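Local structure of afamin (Homo sapiens, 6FAK) at residues Lys403-Lys407 and Gly430-Val434; Leu411-Lys416 and Leu530-Lys535; Thr423-Ser428 and Arg524-Arg528; Phe508-Ala512 and Pro565-Asn570. The protein carries hydrophobic molecules in body fluids, keeps lipidated Wnt proteins soluble and active, and binds vitamin E. One frame throughout, in Å; residues are numbered along the deposited sequence.

Overall arrangement
Following the chain from the N terminus, helix 376-417 first supplies 403-407 and then 411-416. Interaction 1 closes a short loop of 22 residues onto the next helix, 423-440, whereas interaction 2 closes a loop of 113 residues onto helix 521-536. Interaction 3, between 423-428 and that same helix, is nested inside the loop of interaction 2 and crosses interaction 1, with which it shares the salt bridge K407-D527. These three therefore tie helices 376-417, 423-440 and 521-536 together in pairs. Interaction 4 opens after interaction 1 has closed and crosses interactions 2 and 3; it holds the segment leading into helix 521-536 against helix 565-572 within the third albumin domain.

Interaction 1 (Lys403-Lys407 and Gly430-Val434); sequences KDGLK and GEKMV
K403 reaches across to V434 and E431, its side chain passing over the valine on the way to the carboxylate. With CG anti to the backbone N (chi1 176°), the chain leaves the helix to one side and then runs straight. CB makes no close contact with 430-434, but CG comes to 4.1 Å from V434 CG1. CD passes on, CE returns to 4.0 Å from the same V434 CG1, and a bend at the last torsion (chi4 -126°) brings the ammonium to the acid. There K403 NZ lies 2.8 Å from E431 OE1, on the syn lone pair, and makes a weak second bond to OE2, so the salt bridge is an uneven fork. E431 has two modelled conformations; the contacts given hold for one, so their occupancy is uncertain. V434 CG2 fits against the backbone, 3.4 Å from K403 O and 4.2 Å from L406 CB. K407 lays its aliphatic part beside the glutamate, CE 3.2 Å from E431 OE1, while its NZ goes on to a salt bridge with D527. The 403-407 and 430-434 segments cross at 124°, their axes 9.7 Å apart, joining the successive helices 376-417 and 423-440 of the largely helical third albumin domain. L406 also packs on F437 of helix 423-440, M433 on A454, V457 and F458 of helix 446-462, and D527 brings helix 521-536 against the lysine side.

Interaction 2 (Leu411-Lys416 and Leu530-Lys535); sequences LIRLTK and LVNLVK
T415 packs between V531 and V534, and the contact is densest there. Its methyl CG2 sits 3.7 Å from V534 CG1, and on its other flank T415 OG1 lies 3.5 Å from V531 CG1. The hydroxyl can face valine methyls because it is satisfied within its own helix: with OG1 beside the backbone N (chi1 -55°), it donates to L411 O at 2.8 Å. That carbonyl also receives T415 N, from the opposite face of its plane. Beside this the contacts are sparser: L411 CD2 meets V531 CG2 at 4.0 Å, L411 CB meets L530 CD2 at 4.1 Å, and I412 CG1 touches both L530 CD1 and V534 CG2. R413 points away on the less buried side, where it pairs with D542. Residues spaced four apart form the ridges, and the -44° crossing of the two segments is consistent with ridges-into-grooves packing. Helix 542-560 closes one side, through Q546 on I412, F549 on L530 and D542 paired with K416; helix 423-440 closes another, L426 resting on both T415 and V531.

Interaction 3 (Thr423-Ser428 and Arg524-Arg528); sequences TEELVS and RKTDR
R524 opens the second segment by laying its guanidinium over V427 and reaching past it to E424 and S428. The bend at chi3 (-97°) turns the flat group so that V427 CG1 sits under its centre, 3.6 Å from R524 CZ. Both polar partners are at the edge, near the guanidinium plane: R524 NH1 lies 3.1 Å from E424 OE2, though it meets that oxygen from well above the carboxylate plane, and R524 NH2 donates to S428 OG at 3.0 Å, nearly straight at 162°. A leucine at R524 would probably leave S428 OG without this donor and E424 with one arginine instead of two, and the face of V427 less well covered. Segments 423-428 and 524-528, on helices 423-440 and 521-536 of the third albumin domain, cross at 113°, and E424, R524 and R528 form a salt-bridge network on the partly exposed side of the crossing, with V427 packed beneath it. D527, on the inward side, offers its CB to V427 CG1 at 3.8 Å, while its carboxylate is held by K407 and Q523. R528 comes last. Its chain, extended from CG to NE, carries NE to E424 OE1; the modelled 2.4 Å between R528 NE and E424 OE1 is very short and its exact value doubtful. A second, weak bond joins R528 NH2 to E424 OE2. R524 CG lies over one face of the R528 guanidinium, offset toward the rim, and R528 CB touches T423 CG2 at 3.9 Å, the hydroxyl of T423 being bonded to N532.

Interaction 4 (Phe508-Ala512 and Pro565-Asn570); sequences FTFHA and PEVCFN
The F508-A512 backbone is extended from T509 to H511 and runs alongside the helix at P565-N570 in the opposite direction, T509 facing N570 and A512 coming to E566 with 5.3 Å between their CA atoms. F569 carries the contact. Its ring lies beneath F510 CB, which stands 3.5 Å from the centroid, 15° off the ring normal, in a CH-pi contact. F510 CG is anti to the backbone N (chi1 -179°), which sends the F510 ring onward rather than back over F569; the two rings are oblique, their planes 33° apart. The backbone also reaches the F569 ring obliquely, F508 O 3.7 Å from F569 CE1, and F510 N is buried here without a polar partner. A serine in place of F569 would probably open a gap under F510 CB and leave this part of the chain free to shift. Farther along, E566 CB rests 4.0 Å from F510 O, and A512 CB meets P565 CD at 4.1 Å. F569 also packs on F552 and V556 of helix 542-560, while F510 touches V556. C568 of this helix is bonded to C559, and C560 to C515: adjacent cysteines each in a separate disulfide, the double-disulfide pattern characteristic of the albumin family, here with F510 packed against C515 and C560.

Interaction 1 (Lys403-Lys407 and Gly430-Val434)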
loop_
_atom_site.group_PDB
_atom_site.type_symbol
_atom_site.label_atom_id
_atom_site.label_comp_id
_atom_site.label_asym_id
_atom_site.label_seq_id
_atom_site.Cartn_x
_atom_site.Cartn_y
_atom_site.Cartn_z
ATOM N N LYS A 403 -6.629 -6.452 -20.123
ATOM C CA LYS A 403 -6.684 -6.246 -18.686
ATOM C C LYS A 403 -7.694 -7.172 -17.949
ATOM O O LYS A 403 -7.355 -7.865 -16.959
ATOM C CB LYS A 403 -7.010 -4.793 -18.412
ATOM C CG LYS A 403 -7.193 -4.468 -16.957
ATOM C CD LYS A 403 -7.908 -3.146 -16.740
ATOM C CE LYS A 403 -7.850 -2.771 -15.260
ATOM N NZ LYS A 403 -9.193 -2.511 -14.694
ATOM N N ASP A 404 -8.921 -7.160 -18.456
ATOM C CA ASP A 404 -10.016 -7.932 -17.907
ATOM C C ASP A 404 -9.746 -9.439 -17.970
ATOM O O ASP A 404 -9.910 -10.149 -16.963
ATOM C CB ASP A 404 -11.313 -7.618 -18.659
ATOM C CG ASP A 404 -11.825 -6.211 -18.430
ATOM O OD1 ASP A 404 -11.381 -5.504 -17.541
ATOM O OD2 ASP A 404 -12.772 -5.840 -19.128
ATOM N N GLY A 405 -9.294 -9.907 -19.128
ATOM C CA GLY A 405 -8.971 -11.334 -19.343
ATOM C C GLY A 405 -7.883 -11.861 -18.419
ATOM O O GLY A 405 -7.998 -12.954 -17.856
ATOM N N LEU A 406 -6.833 -11.069 -18.233
ATOM C CA LEU A 406 -5.790 -11.424 -17.302
ATOM C C LEU A 406 -6.312 -11.383 -15.873
ATOM O O LEU A 406 -5.931 -12.219 -15.090
ATOM C CB LEU A 406 -4.564 -10.478 -17.395
ATOM C CG LEU A 406 -3.330 -10.917 -16.572
ATOM C CD1 LEU A 406 -2.890 -12.359 -16.804
ATOM C CD2 LEU A 406 -2.158 -9.981 -16.813
ATOM N N LYS A 407 -7.125 -10.375 -15.546
ATOM C CA LYS A 407 -7.711 -10.235 -14.211
ATOM C C LYS A 407 -8.485 -11.506 -13.811
ATOM O O LYS A 407 -8.303 -11.999 -12.696
ATOM C CB LYS A 407 -8.589 -8.996 -14.111
ATOM C CG LYS A 407 -9.157 -8.736 -12.725
ATOM C CD LYS A 407 -9.820 -7.383 -12.531
ATOM C CE LYS A 407 -10.809 -6.953 -13.619
ATOM N NZ LYS A 407 -11.701 -8.005 -14.167
ATOM N N GLY A 430 -7.207 -8.887 -6.850
ATOM C CA GLY A 430 -7.150 -9.116 -8.262
ATOM C C GLY A 430 -6.980 -7.834 -9.077
ATOM O O GLY A 430 -6.148 -7.793 -10.004
ATOM N N GLU A 431 -7.752 -6.797 -8.754
ATOM C CA GLU A 431 -7.622 -5.505 -9.450
ATOM C C GLU A 431 -6.252 -4.912 -9.211
ATOM O O GLU A 431 -5.591 -4.500 -10.160
ATOM C CB GLU A 431 -8.713 -4.477 -9.063
ATOM C CG GLU A 431 -9.822 -4.320 -10.104
ATOM C CD GLU A 431 -9.378 -3.677 -11.432
ATOM O OE1 GLU A 431 -9.827 -4.134 -12.494
ATOM O OE2 GLU A 431 -8.598 -2.710 -11.433
ATOM N N LYS A 432 -5.811 -4.902 -7.960
ATOM C CA LYS A 432 -4.472 -4.446 -7.646
ATOM C C LYS A 432 -3.390 -5.252 -8.375
ATOM O O LYS A 432 -2.434 -4.675 -8.897
ATOM C CB LYS A 432 -4.219 -4.477 -6.147
ATOM C CG LYS A 432 -4.988 -3.387 -5.439
ATOM C CD LYS A 432 -4.981 -3.504 -3.913
ATOM C CE LYS A 432 -6.048 -2.579 -3.296
ATOM N NZ LYS A 432 -6.316 -2.844 -1.846
ATOM N N MET A 433 -3.532 -6.567 -8.463
ATOM C CA MET A 433 -2.530 -7.342 -9.201
ATOM C C MET A 433 -2.464 -6.920 -10.687
ATOM O O MET A 433 -1.381 -6.705 -11.211
ATOM C CB MET A 433 -2.775 -8.825 -9.064
ATOM C CG MET A 433 -1.749 -9.706 -9.735
ATOM S SD MET A 433 -0.093 -9.512 -9.027
ATOM C CE MET A 433 -0.240 -10.539 -7.582
ATOM N N VAL A 434 -3.618 -6.745 -11.336
ATOM C CA VAL A 434 -3.629 -6.494 -12.759
ATOM C C VAL A 434 -3.064 -5.111 -13.092
ATOM O O VAL A 434 -2.481 -4.935 -14.140
ATOM C CB VAL A 434 -4.997 -6.826 -13.394
ATOM C CG1 VAL A 434 -6.011 -5.730 -13.208
ATOM C CG2 VAL A 434 -4.803 -7.153 -14.848
#

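Interaction 2 (Leu411-Lys416 and Leu530-Lys535)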
loop_
_atom_site.group_PDB
_atom_site.type_symbol
_atom_site.label_atom_id
_atom_site.label_comp_id
_atom_site.label_asym_id
_atom_site.label_seq_id
_atom_site.Cartn_x
_atom_site.Cartn_y
_atom_site.Cartn_z
ATOM N N LEU A 411 -8.049 -13.786 -10.472
ATOM C CA LEU A 411 -9.167 -14.001 -9.572
ATOM C C LEU A 411 -9.387 -15.479 -9.328
ATOM O O LEU A 411 -9.607 -15.891 -8.197
ATOM C CB LEU A 411 -10.435 -13.300 -10.119
ATOM C CG LEU A 411 -10.379 -11.782 -10.071
ATOM C CD1 LEU A 411 -11.649 -11.275 -10.735
ATOM C CD2 LEU A 411 -10.310 -11.219 -8.658
ATOM N N ILE A 412 -9.340 -16.293 -10.370
ATOM C CA ILE A 412 -9.442 -17.754 -10.202
ATOM C C ILE A 412 -8.298 -18.301 -9.289
ATOM O O ILE A 412 -8.545 -19.003 -8.283
ATOM C CB ILE A 412 -9.449 -18.498 -11.589
ATOM C CG1 ILE A 412 -10.751 -18.195 -12.346
ATOM C CG2 ILE A 412 -9.321 -20.011 -11.369
ATOM C CD1 ILE A 412 -10.795 -18.646 -13.804
ATOM N N ARG A 413 -7.072 -17.936 -9.615
ATOM C CA ARG A 413 -5.881 -18.420 -8.894
ATOM C C ARG A 413 -5.885 -17.971 -7.447
ATOM O O ARG A 413 -5.674 -18.797 -6.571
ATOM C CB ARG A 413 -4.582 -17.965 -9.576
ATOM C CG ARG A 413 -4.155 -18.928 -10.691
ATOM C CD ARG A 413 -3.430 -20.190 -10.145
ATOM N NE ARG A 413 -4.338 -21.342 -10.001
ATOM C CZ ARG A 413 -4.217 -22.338 -9.117
ATOM N NH1 ARG A 413 -3.189 -22.373 -8.263
ATOM N NH2 ARG A 413 -5.112 -23.301 -9.091
ATOM N N LEU A 414 -6.132 -16.687 -7.214
ATOM C CA LEU A 414 -6.144 -16.150 -5.884
ATOM C C LEU A 414 -7.228 -16.816 -5.015
ATOM O O LEU A 414 -7.011 -17.088 -3.832
ATOM C CB LEU A 414 -6.351 -14.630 -5.870
ATOM C CG LEU A 414 -5.193 -13.690 -6.237
ATOM C CD1 LEU A 414 -5.756 -12.295 -6.611
ATOM C CD2 LEU A 414 -4.264 -13.571 -5.040
ATOM N N THR A 415 -8.423 -16.976 -5.586
ATOM C CA THR A 415 -9.551 -17.590 -4.852
ATOM C C THR A 415 -9.254 -19.069 -4.518
ATOM O O THR A 415 -9.545 -19.519 -3.424
ATOM C CB THR A 415 -10.881 -17.408 -5.609
ATOM O OG1 THR A 415 -11.096 -16.009 -5.864
ATOM C CG2 THR A 415 -12.011 -17.885 -4.812
ATOM N N LYS A 416 -8.644 -19.802 -5.437
ATOM C CA LYS A 416 -8.188 -21.169 -5.149
ATOM C C LYS A 416 -7.223 -21.284 -3.956
ATOM O O LYS A 416 -7.307 -22.241 -3.121
ATOM C CB LYS A 416 -7.507 -21.794 -6.385
ATOM C CG LYS A 416 -8.431 -22.148 -7.522
ATOM C CD LYS A 416 -9.249 -23.389 -7.244
ATOM C CE LYS A 416 -9.939 -23.936 -8.503
ATOM N NZ LYS A 416 -9.095 -24.668 -9.503
ATOM N N LEU A 530 -17.386 -14.062 -10.447
ATOM C CA LEU A 530 -16.332 -15.040 -10.715
ATOM C C LEU A 530 -15.732 -15.624 -9.437
ATOM O O LEU A 530 -15.552 -16.846 -9.343
ATOM C CB LEU A 530 -15.252 -14.473 -11.586
ATOM C CG LEU A 530 -14.114 -15.435 -11.911
ATOM C CD1 LEU A 530 -14.498 -16.765 -12.543
ATOM C CD2 LEU A 530 -13.173 -14.723 -12.851
ATOM N N VAL A 531 -15.462 -14.750 -8.461
ATOM C CA VAL A 531 -14.916 -15.172 -7.213
ATOM C C VAL A 531 -15.886 -16.108 -6.492
ATOM O O VAL A 531 -15.470 -17.193 -6.050
ATOM C CB VAL A 531 -14.444 -13.987 -6.345
ATOM C CG1 VAL A 531 -14.106 -14.400 -4.915
ATOM C CG2 VAL A 531 -13.229 -13.352 -6.994
ATOM N N ASN A 532 -17.132 -15.700 -6.361
ATOM C CA ASN A 532 -18.164 -16.567 -5.739
ATOM C C ASN A 532 -18.322 -17.917 -6.461
ATOM O O ASN A 532 -18.435 -18.975 -5.832
ATOM C CB ASN A 532 -19.506 -15.832 -5.593
ATOM C CG ASN A 532 -19.436 -14.693 -4.595
ATOM O OD1 ASN A 532 -18.759 -14.815 -3.562
ATOM N ND2 ASN A 532 -20.139 -13.604 -4.865
ATOM N N LEU A 533 -18.253 -17.890 -7.785
ATOM C CA LEU A 533 -18.295 -19.115 -8.576
ATOM C C LEU A 533 -17.148 -20.083 -8.259
ATOM O O LEU A 533 -17.381 -21.338 -8.136
ATOM C CB LEU A 533 -18.293 -18.785 -10.068
ATOM C CG LEU A 533 -18.553 -19.957 -10.992
ATOM C CD1 LEU A 533 -19.968 -20.509 -10.821
ATOM C CD2 LEU A 533 -18.286 -19.491 -12.421
ATOM N N VAL A 534 -15.942 -19.516 -8.111
ATOM C CA VAL A 534 -14.749 -20.283 -7.822
ATOM C C VAL A 534 -14.862 -20.880 -6.415
ATOM O O VAL A 534 -14.468 -22.021 -6.223
ATOM C CB VAL A 534 -13.419 -19.503 -7.985
ATOM C CG1 VAL A 534 -12.254 -20.357 -7.603
ATOM C CG2 VAL A 534 -13.184 -19.103 -9.443
ATOM N N LYS A 535 -15.386 -20.120 -5.450
ATOM C CA LYS A 535 -15.622 -20.662 -4.084
ATOM C C LYS A 535 -16.612 -21.801 -4.180
ATOM O O LYS A 535 -16.384 -22.906 -3.639
ATOM C CB LYS A 535 -16.163 -19.592 -3.146
ATOM C CG LYS A 535 -15.118 -18.583 -2.714
ATOM C CD LYS A 535 -15.677 -17.507 -1.835
ATOM C CE LYS A 535 -14.574 -16.597 -1.379
ATOM N NZ LYS A 535 -15.078 -15.558 -0.482
#

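Interaction 3 (Thr423-Ser428 and Arg524-Arg528)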
loop_
_atom_site.group_PDB
_atom_site.type_symbol
_atom_site.label_atom_id
_atom_site.label_comp_id
_atom_site.label_asym_id
_atom_site.label_seq_id
_atom_site.Cartn_x
_atom_site.Cartn_y
_atom_site.Cartn_z
ATOM N N THR A 423 -14.974 -12.256 -0.575
ATOM C CA THR A 423 -15.066 -11.923 -1.953
ATOM C C THR A 423 -14.645 -10.493 -2.255
ATOM O O THR A 423 -13.934 -10.276 -3.256
ATOM C CB THR A 423 -16.497 -12.230 -2.479
ATOM O OG1 THR A 423 -16.648 -13.645 -2.426
ATOM C CG2 THR A 423 -16.671 -11.743 -3.877
ATOM N N GLU A 424 -15.036 -9.539 -1.411
ATOM C CA GLU A 424 -14.654 -8.132 -1.659
ATOM C C GLU A 424 -13.142 -7.973 -1.641
ATOM O O GLU A 424 -12.574 -7.272 -2.481
ATOM C CB GLU A 424 -15.256 -7.141 -0.630
ATOM C CG GLU A 424 -16.727 -6.821 -0.834
ATOM C CD GLU A 424 -17.026 -6.383 -2.254
ATOM O OE1 GLU A 424 -17.676 -7.160 -2.979
ATOM O OE2 GLU A 424 -16.535 -5.319 -2.673
ATOM N N GLU A 425 -12.483 -8.662 -0.716
ATOM C CA GLU A 425 -11.026 -8.589 -0.622
ATOM C C GLU A 425 -10.344 -9.221 -1.848
ATOM O O GLU A 425 -9.380 -8.660 -2.364
ATOM C CB GLU A 425 -10.501 -9.248 0.681
ATOM C CG GLU A 425 -8.976 -9.216 0.741
ATOM C CD GLU A 425 -8.379 -9.370 2.126
ATOM O OE1 GLU A 425 -9.067 -9.800 3.096
ATOM O OE2 GLU A 425 -7.172 -9.049 2.211
ATOM N N LEU A 426 -10.830 -10.380 -2.280
ATOM C CA LEU A 426 -10.240 -11.113 -3.377
ATOM C C LEU A 426 -10.364 -10.284 -4.651
ATOM O O LEU A 426 -9.451 -10.236 -5.424
ATOM C CB LEU A 426 -10.885 -12.530 -3.552
ATOM C CG LEU A 426 -10.433 -13.537 -2.483
ATOM C CD1 LEU A 426 -11.413 -14.702 -2.260
ATOM C CD2 LEU A 426 -9.017 -14.030 -2.798
ATOM N N VAL A 427 -11.514 -9.664 -4.831
ATOM C CA VAL A 427 -11.748 -8.757 -5.929
ATOM C C VAL A 427 -10.764 -7.583 -5.921
ATOM O O VAL A 427 -10.148 -7.321 -6.938
ATOM C CB VAL A 427 -13.226 -8.284 -5.953
ATOM C CG1 VAL A 427 -13.405 -7.091 -6.930
ATOM C CG2 VAL A 427 -14.115 -9.425 -6.416
ATOM N N SER A 428 -10.593 -6.908 -4.784
ATOM C CA SER A 428 -9.570 -5.850 -4.616
ATOM C C SER A 428 -8.164 -6.308 -4.958
ATOM O O SER A 428 -7.449 -5.612 -5.651
ATOM C CB SER A 428 -9.585 -5.244 -3.215
ATOM O OG SER A 428 -10.788 -4.559 -3.188
ATOM N N ARG A 524 -16.934 -4.528 -11.065
ATOM C CA ARG A 524 -16.835 -5.124 -9.740
ATOM C C ARG A 524 -17.862 -6.257 -9.539
ATOM O O ARG A 524 -17.535 -7.285 -8.956
ATOM C CB ARG A 524 -16.911 -4.063 -8.620
ATOM C CG ARG A 524 -16.441 -4.595 -7.263
ATOM C CD ARG A 524 -15.990 -3.521 -6.269
ATOM N NE ARG A 524 -14.537 -3.342 -6.278
ATOM C CZ ARG A 524 -13.648 -3.846 -5.403
ATOM N NH1 ARG A 524 -14.040 -4.612 -4.361
ATOM N NH2 ARG A 524 -12.355 -3.597 -5.570
ATOM N N LYS A 525 -19.058 -6.083 -10.069
ATOM C CA LYS A 525 -20.106 -7.117 -10.065
ATOM C C LYS A 525 -19.734 -8.386 -10.802
ATOM O O LYS A 525 -19.998 -9.506 -10.327
ATOM C CB LYS A 525 -21.404 -6.554 -10.658
ATOM C CG LYS A 525 -22.341 -7.539 -11.390
ATOM C CD LYS A 525 -23.083 -8.513 -10.452
ATOM C CE LYS A 525 -23.454 -9.852 -11.116
ATOM N NZ LYS A 525 -24.223 -10.774 -10.217
ATOM N N THR A 526 -19.187 -8.224 -11.996
ATOM C CA THR A 526 -18.633 -9.352 -12.750
ATOM C C THR A 526 -17.516 -10.084 -11.965
ATOM O O THR A 526 -17.480 -11.322 -11.925
ATOM C CB THR A 526 -18.093 -8.852 -14.086
ATOM O OG1 THR A 526 -19.198 -8.321 -14.826
ATOM C CG2 THR A 526 -17.396 -9.980 -14.907
ATOM N N ASP A 527 -16.646 -9.284 -11.341
ATOM C CA ASP A 527 -15.514 -9.794 -10.587
ATOM C C ASP A 527 -15.996 -10.602 -9.374
ATOM O O ASP A 527 -15.463 -11.678 -9.087
ATOM C CB ASP A 527 -14.572 -8.662 -10.188
ATOM C CG ASP A 527 -13.815 -8.068 -11.367
ATOM O OD1 ASP A 527 -13.912 -8.523 -12.530
ATOM O OD2 ASP A 527 -13.067 -7.104 -11.146
ATOM N N ARG A 528 -17.016 -10.097 -8.696
ATOM C CA ARG A 528 -17.586 -10.802 -7.557
ATOM C C ARG A 528 -18.245 -12.084 -7.933
ATOM O O ARG A 528 -18.111 -13.068 -7.215
ATOM C CB ARG A 528 -18.615 -9.996 -6.789
ATOM C CG ARG A 528 -18.101 -8.751 -6.128
ATOM C CD ARG A 528 -19.317 -8.120 -5.454
ATOM N NE ARG A 528 -19.008 -6.817 -4.909
ATOM C CZ ARG A 528 -19.372 -5.627 -5.392
ATOM N NH1 ARG A 528 -20.136 -5.533 -6.483
ATOM N NH2 ARG A 528 -18.991 -4.519 -4.756
#

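Interaction 4 (Phe508-Ala512 and Pro565-Asn570)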
loop_
_atom_site.group_PDB
_atom_site.type_symbol
_atom_site.label_atom_id
_atom_site.label_comp_id
_atom_site.label_asym_id
_atom_site.label_seq_id
_atom_site.Cartn_x
_atom_site.Cartn_y
_atom_site.Cartn_z
ATOM N N PHE A 508 -25.687 -15.426 -8.271
ATOM C CA PHE A 508 -25.321 -15.865 -9.605
ATOM C C PHE A 508 -26.376 -15.496 -10.649
ATOM O O PHE A 508 -26.399 -16.047 -11.757
ATOM C CB PHE A 508 -25.089 -17.343 -9.571
ATOM C CG PHE A 508 -24.131 -17.786 -8.488
ATOM C CD1 PHE A 508 -22.772 -17.729 -8.690
ATOM C CD2 PHE A 508 -24.591 -18.239 -7.264
ATOM C CE1 PHE A 508 -21.897 -18.140 -7.716
ATOM C CE2 PHE A 508 -23.716 -18.651 -6.302
ATOM C CZ PHE A 508 -22.363 -18.581 -6.530
ATOM N N THR A 509 -27.230 -14.551 -10.288
ATOM C CA THR A 509 -28.324 -14.119 -11.152
ATOM C C THR A 509 -27.974 -12.758 -11.687
ATOM O O THR A 509 -27.628 -11.862 -10.942
ATOM C CB THR A 509 -29.642 -14.027 -10.373
ATOM O OG1 THR A 509 -29.957 -15.324 -9.857
ATOM C CG2 THR A 509 -30.762 -13.545 -11.256
ATOM N N PHE A 510 -28.081 -12.617 -12.992
ATOM C CA PHE A 510 -27.896 -11.354 -13.649
ATOM C C PHE A 510 -29.256 -10.653 -13.667
ATOM O O PHE A 510 -30.276 -11.251 -14.043
ATOM C CB PHE A 510 -27.381 -11.603 -15.054
ATOM C CG PHE A 510 -27.137 -10.355 -15.829
ATOM C CD1 PHE A 510 -28.073 -9.917 -16.763
ATOM C CD2 PHE A 510 -25.981 -9.604 -15.620
ATOM C CE1 PHE A 510 -27.860 -8.759 -17.480
ATOM C CE2 PHE A 510 -25.758 -8.441 -16.342
ATOM C CZ PHE A 510 -26.699 -8.014 -17.271
ATOM N N HIS A 511 -29.255 -9.390 -13.260
ATOM C CA HIS A 511 -30.450 -8.550 -13.246
ATOM C C HIS A 511 -30.378 -7.522 -14.369
ATOM O O HIS A 511 -29.285 -7.084 -14.753
ATOM C CB HIS A 511 -30.586 -7.820 -11.904
ATOM C CG HIS A 511 -30.662 -8.736 -10.728
ATOM N ND1 HIS A 511 -29.566 -9.030 -9.946
ATOM C CD2 HIS A 511 -31.696 -9.442 -10.213
ATOM C CE1 HIS A 511 -29.925 -9.869 -8.989
ATOM N NE2 HIS A 511 -31.212 -10.136 -9.130
ATOM N N ALA A 512 -31.563 -7.113 -14.835
ATOM C CA ALA A 512 -31.732 -6.278 -16.036
ATOM C C ALA A 512 -31.051 -4.908 -15.951
ATOM O O ALA A 512 -30.504 -4.428 -16.950
ATOM C CB ALA A 512 -33.211 -6.114 -16.354
ATOM N N PRO A 565 -33.996 -8.432 -20.580
ATOM C CA PRO A 565 -32.776 -9.242 -20.508
ATOM C C PRO A 565 -32.750 -10.357 -19.452
ATOM O O PRO A 565 -32.040 -11.349 -19.637
ATOM C CB PRO A 565 -31.689 -8.200 -20.191
ATOM C CG PRO A 565 -32.249 -6.917 -20.699
ATOM C CD PRO A 565 -33.696 -7.012 -20.323
ATOM N N GLU A 566 -33.498 -10.202 -18.363
ATOM C CA GLU A 566 -33.388 -11.138 -17.231
ATOM C C GLU A 566 -34.100 -12.477 -17.444
ATOM O O GLU A 566 -33.579 -13.532 -17.047
ATOM C CB GLU A 566 -33.784 -10.480 -15.906
ATOM C CG GLU A 566 -35.193 -9.913 -15.808
ATOM C CD GLU A 566 -35.496 -9.402 -14.413
ATOM O OE1 GLU A 566 -34.542 -9.014 -13.687
ATOM O OE2 GLU A 566 -36.692 -9.394 -14.046
ATOM N N VAL A 567 -35.263 -12.454 -18.092
ATOM C CA VAL A 567 -35.889 -13.700 -18.544
ATOM C C VAL A 567 -34.981 -14.446 -19.520
ATOM O O VAL A 567 -34.952 -15.673 -19.498
ATOM C CB VAL A 567 -37.281 -13.471 -19.176
ATOM C CG1 VAL A 567 -37.170 -12.840 -20.557
ATOM C CG2 VAL A 567 -38.070 -14.778 -19.248
ATOM N N CYS A 568 -34.241 -13.704 -20.354
ATOM C CA CYS A 568 -33.322 -14.297 -21.328
ATOM C C CYS A 568 -32.229 -15.029 -20.579
ATOM O O CYS A 568 -31.920 -16.180 -20.903
ATOM C CB CYS A 568 -32.730 -13.230 -22.270
ATOM S SG CYS A 568 -31.417 -13.796 -23.405
ATOM N N PHE A 569 -31.655 -14.355 -19.567
ATOM C CA PHE A 569 -30.571 -14.923 -18.772
ATOM C C PHE A 569 -30.937 -16.234 -18.088
ATOM O O PHE A 569 -30.185 -17.204 -18.170
ATOM C CB PHE A 569 -30.110 -13.940 -17.696
ATOM C CG PHE A 569 -28.885 -14.404 -16.965
ATOM C CD1 PHE A 569 -28.997 -15.193 -15.821
ATOM C CD2 PHE A 569 -27.621 -14.082 -17.438
ATOM C CE1 PHE A 569 -27.865 -15.629 -15.152
ATOM C CE2 PHE A 569 -26.486 -14.516 -16.769
ATOM C CZ PHE A 569 -26.610 -15.293 -15.627
ATOM N N ASN A 570 -32.083 -16.257 -17.411
ATOM C CA ASN A 570 -32.526 -17.456 -16.696
ATOM C C ASN A 570 -32.863 -18.635 -17.613
ATOM O O ASN A 570 -32.644 -19.781 -17.222
ATOM C CB ASN A 570 -33.704 -17.148 -15.761
ATOM C CG ASN A 570 -33.312 -16.243 -14.592
ATOM O OD1 ASN A 570 -32.147 -16.190 -14.178
ATOM N ND2 ASN A 570 -34.290 -15.528 -14.056
#